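Local atomic coordinates of DUF5610 domain-containing protein (Chromobacterium violaceum, PDB entry 3SJR), a protein that is of unknown function but belongs to the DUF5610 family and folds as an all-helical chain that pairs with a second copy of itself. Residues L104-Y108 against A123-L127; L132-Y136 against L161-Q165; Y136-C140 against Q156-L160. All blocks are in the same frame, centred on the assembly; numbering follows the deposited sequence.

Contact 1: L104-Y108 against A123-L127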
# COMPACT_ATOMS: atom_id res chain seq x y z
N LEU A 104 -2.25 3.26 8.45
CA LEU A 104 -1.56 4.54 8.52
C LEU A 104 -2.06 5.37 9.69
O LEU A 104 -1.27 5.78 10.54
CB LEU A 104 -1.69 5.28 7.19
CG LEU A 104 -0.97 4.55 6.05
CD1 LEU A 104 -0.91 5.41 4.81
CD2 LEU A 104 0.43 4.11 6.46
N MSE A 105 -3.37 5.57 9.77
CA MSE A 105 -3.92 6.24 10.93
C MSE A 105 -3.52 5.55 12.23
O MSE A 105 -3.05 6.22 13.15
CB MSE A 105 -5.43 6.31 10.83
CG MSE A 105 -6.03 7.27 11.80
SE MSE A 105 -7.84 7.64 11.25
CE MSE A 105 -8.62 5.85 11.53
N GLU A 106 -3.70 4.23 12.30
CA GLU A 106 -3.46 3.51 13.54
C GLU A 106 -2.06 3.79 14.03
O GLU A 106 -1.86 4.09 15.20
CB GLU A 106 -3.72 2.00 13.38
CG GLU A 106 -3.20 1.11 14.57
CD GLU A 106 -3.76 1.49 15.97
OE1 GLU A 106 -4.52 2.48 16.09
OE2 GLU A 106 -3.42 0.80 16.96
N LEU A 107 -1.10 3.70 13.11
CA LEU A 107 0.31 3.92 13.46
C LEU A 107 0.58 5.40 13.77
O LEU A 107 1.41 5.72 14.61
CB LEU A 107 1.23 3.41 12.35
CG LEU A 107 2.74 3.48 12.61
CD1 LEU A 107 3.16 2.51 13.71
CD2 LEU A 107 3.57 3.25 11.34
N TYR A 108 -0.12 6.30 13.09
CA TYR A 108 -0.02 7.70 13.40
C TYR A 108 -0.38 7.89 14.86
O TYR A 108 0.32 8.58 15.60
CB TYR A 108 -0.96 8.49 12.49
CG TYR A 108 -0.79 9.98 12.51
CD1 TYR A 108 0.37 10.58 12.02
CD2 TYR A 108 -1.81 10.80 12.97
CE1 TYR A 108 0.52 11.96 12.01
CE2 TYR A 108 -1.67 12.20 12.96
CZ TYR A 108 -0.50 12.77 12.48
OH TYR A 108 -0.35 14.14 12.48
N ALA A 123 -6.03 16.04 13.07
CA ALA A 123 -4.75 16.18 12.41
C ALA A 123 -4.62 15.23 11.23
O ALA A 123 -4.23 15.66 10.15
CB ALA A 123 -3.61 16.00 13.39
N PHE A 124 -4.96 13.95 11.42
CA PHE A 124 -4.74 12.94 10.38
C PHE A 124 -5.60 13.16 9.13
O PHE A 124 -5.15 12.89 8.00
CB PHE A 124 -4.92 11.51 10.91
CG PHE A 124 -4.43 10.45 9.95
CD1 PHE A 124 -3.07 10.16 9.85
CD2 PHE A 124 -5.31 9.79 9.11
CE1 PHE A 124 -2.61 9.22 8.95
CE2 PHE A 124 -4.86 8.86 8.21
CZ PHE A 124 -3.51 8.57 8.13
N ALA A 125 -6.83 13.63 9.33
CA ALA A 125 -7.79 13.82 8.25
C ALA A 125 -7.22 14.56 7.02
O ALA A 125 -7.21 14.00 5.92
CB ALA A 125 -9.07 14.48 8.76
N PRO A 126 -6.73 15.81 7.18
CA PRO A 126 -6.29 16.47 5.97
C PRO A 126 -5.08 15.79 5.32
O PRO A 126 -5.00 15.72 4.08
CB PRO A 126 -5.96 17.88 6.43
CG PRO A 126 -5.68 17.76 7.85
CD PRO A 126 -6.55 16.67 8.36
N LEU A 127 -4.15 15.27 6.13
CA LEU A 127 -2.99 14.59 5.55
C LEU A 127 -3.48 13.42 4.71
O LEU A 127 -2.95 13.15 3.63
CB LEU A 127 -1.98 14.14 6.61
CG LEU A 127 -1.47 15.22 7.58
CD1 LEU A 127 -0.58 14.67 8.69
CD2 LEU A 127 -0.76 16.35 6.85
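In this all-helical bundle helices 92-110 and 117-145 cross obliquely, and Phe124 is the central side chain between them. The helices run in roughly opposite directions, their local axes 141° apart and 10.9 Å from each other at closest approach. With chi1 of Phe124 in the t well and chi2 at 80°, its ring reaches across to the backbone of helix 92-110: CA of Met105 lies 3.8 Å from the centroid of the Phe124 ring, a CH-pi contact over the face. Met105, a selenomethionine, has CB 3.7 Å from CE2 of Phe124, and its t, t, p conformation sets SE obliquely to that ring in a Met-aromatic contact, although the end of the side chain then leads away. Leu104 adds its CB 3.9 Å from CZ of Phe124. Tyr108, also t at chi1, brings its ring to an oblique meeting with that of Phe124, centroids 5.2 Å apart and planes at 52°. Ile70 of the second subunit packs on both Leu104 and Phe124, so the same apolar cluster extends into the dimer interface. At the far tip of Tyr108, OH lies 3.8 Å from CD1 of Leu127, whose mt rotamer brings that methyl within range.

Contact 2: L132-Y136 against L161-Q165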
# COMPACT_ATOMS: atom_id res chain seq x y z
N LEU A 132 -4.10 11.18 -0.60
CA LEU A 132 -4.87 10.44 -1.55
C LEU A 132 -5.00 11.18 -2.88
O LEU A 132 -4.87 10.59 -3.95
CB LEU A 132 -6.23 10.14 -0.95
CG LEU A 132 -7.18 9.23 -1.71
CD1 LEU A 132 -6.49 7.94 -2.14
CD2 LEU A 132 -8.42 8.93 -0.86
N GLU A 133 -5.24 12.49 -2.80
CA GLU A 133 -5.40 13.29 -4.01
C GLU A 133 -4.07 13.31 -4.76
O GLU A 133 -4.04 13.14 -5.98
CB GLU A 133 -5.94 14.69 -3.67
CG GLU A 133 -5.98 15.73 -4.83
CD GLU A 133 -7.13 15.53 -5.85
OE1 GLU A 133 -8.30 15.29 -5.44
OE2 GLU A 133 -6.85 15.64 -7.08
N ARG A 134 -2.97 13.44 -4.02
CA ARG A 134 -1.64 13.39 -4.64
C ARG A 134 -1.34 12.03 -5.23
O ARG A 134 -0.90 11.93 -6.37
CB ARG A 134 -0.55 13.79 -3.66
CG ARG A 134 -0.49 15.29 -3.42
CD ARG A 134 -0.05 16.05 -4.66
NE ARG A 134 1.37 15.83 -4.92
CZ ARG A 134 1.87 15.43 -6.08
NH1 ARG A 134 1.07 15.23 -7.12
NH2 ARG A 134 3.19 15.27 -6.21
N GLY A 135 -1.61 10.98 -4.45
CA GLY A 135 -1.45 9.61 -4.89
C GLY A 135 -2.11 9.47 -6.24
O GLY A 135 -1.45 9.13 -7.23
N TYR A 136 -3.41 9.79 -6.28
CA TYR A 136 -4.20 9.79 -7.50
C TYR A 136 -3.48 10.52 -8.65
O TYR A 136 -3.34 9.97 -9.75
CB TYR A 136 -5.56 10.42 -7.22
CG TYR A 136 -6.43 10.59 -8.44
CD1 TYR A 136 -7.14 9.52 -8.96
CD2 TYR A 136 -6.53 11.83 -9.10
CE1 TYR A 136 -7.93 9.67 -10.08
CE2 TYR A 136 -7.32 11.99 -10.22
CZ TYR A 136 -8.02 10.90 -10.70
OH TYR A 136 -8.80 11.00 -11.82
N LEU A 161 -11.36 7.06 -6.65
CA LEU A 161 -10.96 8.15 -5.78
C LEU A 161 -12.18 8.71 -5.04
O LEU A 161 -12.20 8.78 -3.80
CB LEU A 161 -10.30 9.25 -6.60
CG LEU A 161 -9.89 10.57 -5.93
CD1 LEU A 161 -8.73 10.34 -4.98
CD2 LEU A 161 -9.51 11.57 -6.98
N LEU A 162 -13.21 9.07 -5.80
CA LEU A 162 -14.38 9.70 -5.21
C LEU A 162 -15.03 8.79 -4.20
O LEU A 162 -15.40 9.25 -3.10
CB LEU A 162 -15.36 10.18 -6.27
CG LEU A 162 -14.87 11.35 -7.15
CD1 LEU A 162 -16.03 12.17 -7.64
CD2 LEU A 162 -13.92 12.28 -6.42
N LEU A 163 -15.13 7.51 -4.54
CA LEU A 163 -15.69 6.51 -3.64
C LEU A 163 -14.89 6.42 -2.35
O LEU A 163 -15.46 6.41 -1.26
CB LEU A 163 -15.68 5.17 -4.32
CG LEU A 163 -16.31 3.98 -3.60
CD1 LEU A 163 -17.70 4.32 -3.15
CD2 LEU A 163 -16.35 2.79 -4.54
N THR A 164 -13.57 6.38 -2.50
CA THR A 164 -12.67 6.29 -1.36
C THR A 164 -12.67 7.52 -0.48
O THR A 164 -12.65 7.40 0.74
CB THR A 164 -11.27 6.13 -1.84
OG1 THR A 164 -11.27 5.22 -2.93
CG2 THR A 164 -10.40 5.62 -0.75
N GLN A 165 -12.68 8.71 -1.08
CA GLN A 165 -12.72 9.91 -0.29
C GLN A 165 -13.97 9.89 0.59
O GLN A 165 -13.89 10.04 1.81
CB GLN A 165 -12.74 11.14 -1.18
CG GLN A 165 -11.66 11.17 -2.20
CD GLN A 165 -11.31 12.59 -2.64
OE1 GLN A 165 -10.13 12.98 -2.63
NE2 GLN A 165 -12.32 13.36 -3.03
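Helices 117-145 and 151-171 offer a worked example of an antiparallel pair within a helical bundle: local axes 11.1 Å apart, directions 166° from each other, and between these two segments side-chain packing with no hydrogen bond across. Leu132 comes first, pointing at the partner. Its CG sits 3.8 Å from CD1 of Leu161, and its CD2 lies 3.9 Å from CG2 of Thr164, one turn further along. Leu97 and Met101 of helix 92-110 touch both Leu132 and Thr164, closing this side of the pair. While CG2 packs here, OG1 of Thr164 is hydrogen-bonded to O of Leu160 in its own helix. The CA-to-CB bond of Glu133 points sideways, yet its carboxylate approaches the partner helix, with OE1 of Glu133 4.2 Å from CD2 of Leu161, a contact at the margin of the apolar seam. The segment next passes Arg134, whose NH1 bonds instead to OE1 of Gln137, and Gly135, before reaching Tyr136, one turn on from Leu132. Leu161 thus lies between the side chains of Leu132 and Tyr136, and its CD2 sits over the Tyr136 ring as a CH-pi contact, 3.6 Å from the centroid and 12° off the normal.

Contact 3: Y136-C140 against Q156-L160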
# COMPACT_ATOMS: atom_id res chain seq x y z
N TYR A 136 -3.41 9.79 -6.28
CA TYR A 136 -4.20 9.79 -7.50
C TYR A 136 -3.48 10.52 -8.65
O TYR A 136 -3.34 9.97 -9.75
CB TYR A 136 -5.56 10.42 -7.22
CG TYR A 136 -6.43 10.59 -8.44
CD1 TYR A 136 -7.14 9.52 -8.96
CD2 TYR A 136 -6.53 11.83 -9.10
CE1 TYR A 136 -7.93 9.67 -10.08
CE2 TYR A 136 -7.32 11.99 -10.22
CZ TYR A 136 -8.02 10.90 -10.70
OH TYR A 136 -8.80 11.00 -11.82
N GLN A 137 -3.02 11.74 -8.40
CA GLN A 137 -2.36 12.53 -9.44
C GLN A 137 -1.14 11.83 -10.02
O GLN A 137 -0.88 11.86 -11.23
CB GLN A 137 -1.94 13.85 -8.88
CG GLN A 137 -3.11 14.69 -8.53
CD GLN A 137 -2.69 15.94 -7.84
OE1 GLN A 137 -1.51 16.28 -7.83
NE2 GLN A 137 -3.64 16.63 -7.24
N GLU A 138 -0.40 11.17 -9.15
CA GLU A 138 0.74 10.38 -9.57
C GLU A 138 0.31 9.15 -10.36
O GLU A 138 0.88 8.87 -11.42
CB GLU A 138 1.60 10.02 -8.37
CG GLU A 138 2.20 11.23 -7.69
CD GLU A 138 3.60 10.99 -7.23
OE1 GLU A 138 3.78 10.21 -6.25
OE2 GLU A 138 4.53 11.58 -7.84
N ALA A 139 -0.70 8.42 -9.87
CA ALA A 139 -1.22 7.25 -10.59
C ALA A 139 -1.67 7.61 -12.02
O ALA A 139 -1.52 6.82 -12.95
CB ALA A 139 -2.33 6.61 -9.81
N CYS A 140 -2.19 8.83 -12.19
CA CYS A 140 -2.67 9.26 -13.47
C CYS A 140 -1.50 9.57 -14.38
O CYS A 140 -1.51 9.19 -15.55
CB CYS A 140 -3.59 10.48 -13.32
SG CYS A 140 -5.24 10.11 -12.61
N GLN A 156 -12.83 5.11 -14.46
CA GLN A 156 -12.92 4.09 -13.43
C GLN A 156 -12.06 4.47 -12.24
O GLN A 156 -12.44 4.28 -11.09
CB GLN A 156 -12.52 2.73 -13.98
CG GLN A 156 -12.75 1.56 -13.02
CD GLN A 156 -12.90 0.23 -13.74
OE1 GLN A 156 -12.21 -0.74 -13.43
NE2 GLN A 156 -13.80 0.19 -14.73
N LEU A 157 -10.89 5.02 -12.54
CA LEU A 157 -9.94 5.37 -11.50
C LEU A 157 -10.47 6.57 -10.73
O LEU A 157 -10.44 6.59 -9.50
CB LEU A 157 -8.59 5.66 -12.11
CG LEU A 157 -7.56 6.34 -11.21
CD1 LEU A 157 -7.29 5.46 -10.01
CD2 LEU A 157 -6.27 6.62 -11.98
N GLN A 158 -10.97 7.56 -11.46
CA GLN A 158 -11.64 8.70 -10.85
C GLN A 158 -12.76 8.27 -9.90
O GLN A 158 -12.78 8.66 -8.74
CB GLN A 158 -12.19 9.62 -11.94
CG GLN A 158 -13.03 10.74 -11.41
CD GLN A 158 -13.58 11.59 -12.51
OE1 GLN A 158 -14.73 11.43 -12.92
NE2 GLN A 158 -12.75 12.50 -13.02
N GLY A 159 -13.67 7.44 -10.39
CA GLY A 159 -14.78 6.98 -9.58
C GLY A 159 -14.31 6.37 -8.28
O GLY A 159 -14.93 6.55 -7.23
N LEU A 160 -13.17 5.69 -8.36
CA LEU A 160 -12.57 5.03 -7.23
C LEU A 160 -12.06 6.02 -6.19
O LEU A 160 -12.30 5.85 -5.00
CB LEU A 160 -11.44 4.12 -7.69
CG LEU A 160 -10.77 3.36 -6.56
CD1 LEU A 160 -11.82 2.55 -5.80
CD2 LEU A 160 -9.65 2.48 -7.10
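This is plain hydrophobic packing between two antiparallel helices, located near the loop joining helix 117-145 to helix 151-171. The segments 136-140 and 156-160 have axes 11.3 Å apart and directions 171° from each other, and together they bury 191 Å², with no hydrogen bond between them. Tyr136 reaches across from the first helix. Its CA-to-CB bond points sideways, but the ring extends across the groove until CE1 of Tyr136 stands 3.5 Å from CG of Leu157, while OH of Tyr136 lies 3.7 Å from CB of Gln158, at the exposed margin. The topology is that of a helical hairpin, two consecutive helices joined by a short connection, and that connection takes part in the packing: Tyr149, which lies in it, touches both Tyr136 and Cys140. Leu157 is the matching projection from the second helix. Beyond Tyr136 it meets the following turn of helix 117-145, where SG of Cys140 is 3.7 Å from CD2 of Leu157, and CB of Ala139 lies 4.5 Å from the same methyl. The second subunit packs on this side: its Leu61 on Ala139 and its Leu62 on Leu157. Close by, OE1 of Glu138 accepts a hydrogen bond from NE2 of Gln69 of the second subunit.

Followed from the N terminus, the chain passes helix 53-73 and enters helix 92-110, where contact 1 opens; it closes soon afterwards in helix 117-145, across the turn between these two helices. Only then do the other two open, further along helix 117-145. Contact 3 closes first, at 156-160, and contact 2 next, at 161-165, so contact 3 nests inside contact 2, the two sharing Tyr136 in one antiparallel hairpin. Contacts 1 and 3 lie on opposite sides of the chain's centre, their own centres about 21 Å apart. Helix 117-145 is therefore the common element, joining helix 92-110 to helix 151-171, and all three contacts touch the second subunit.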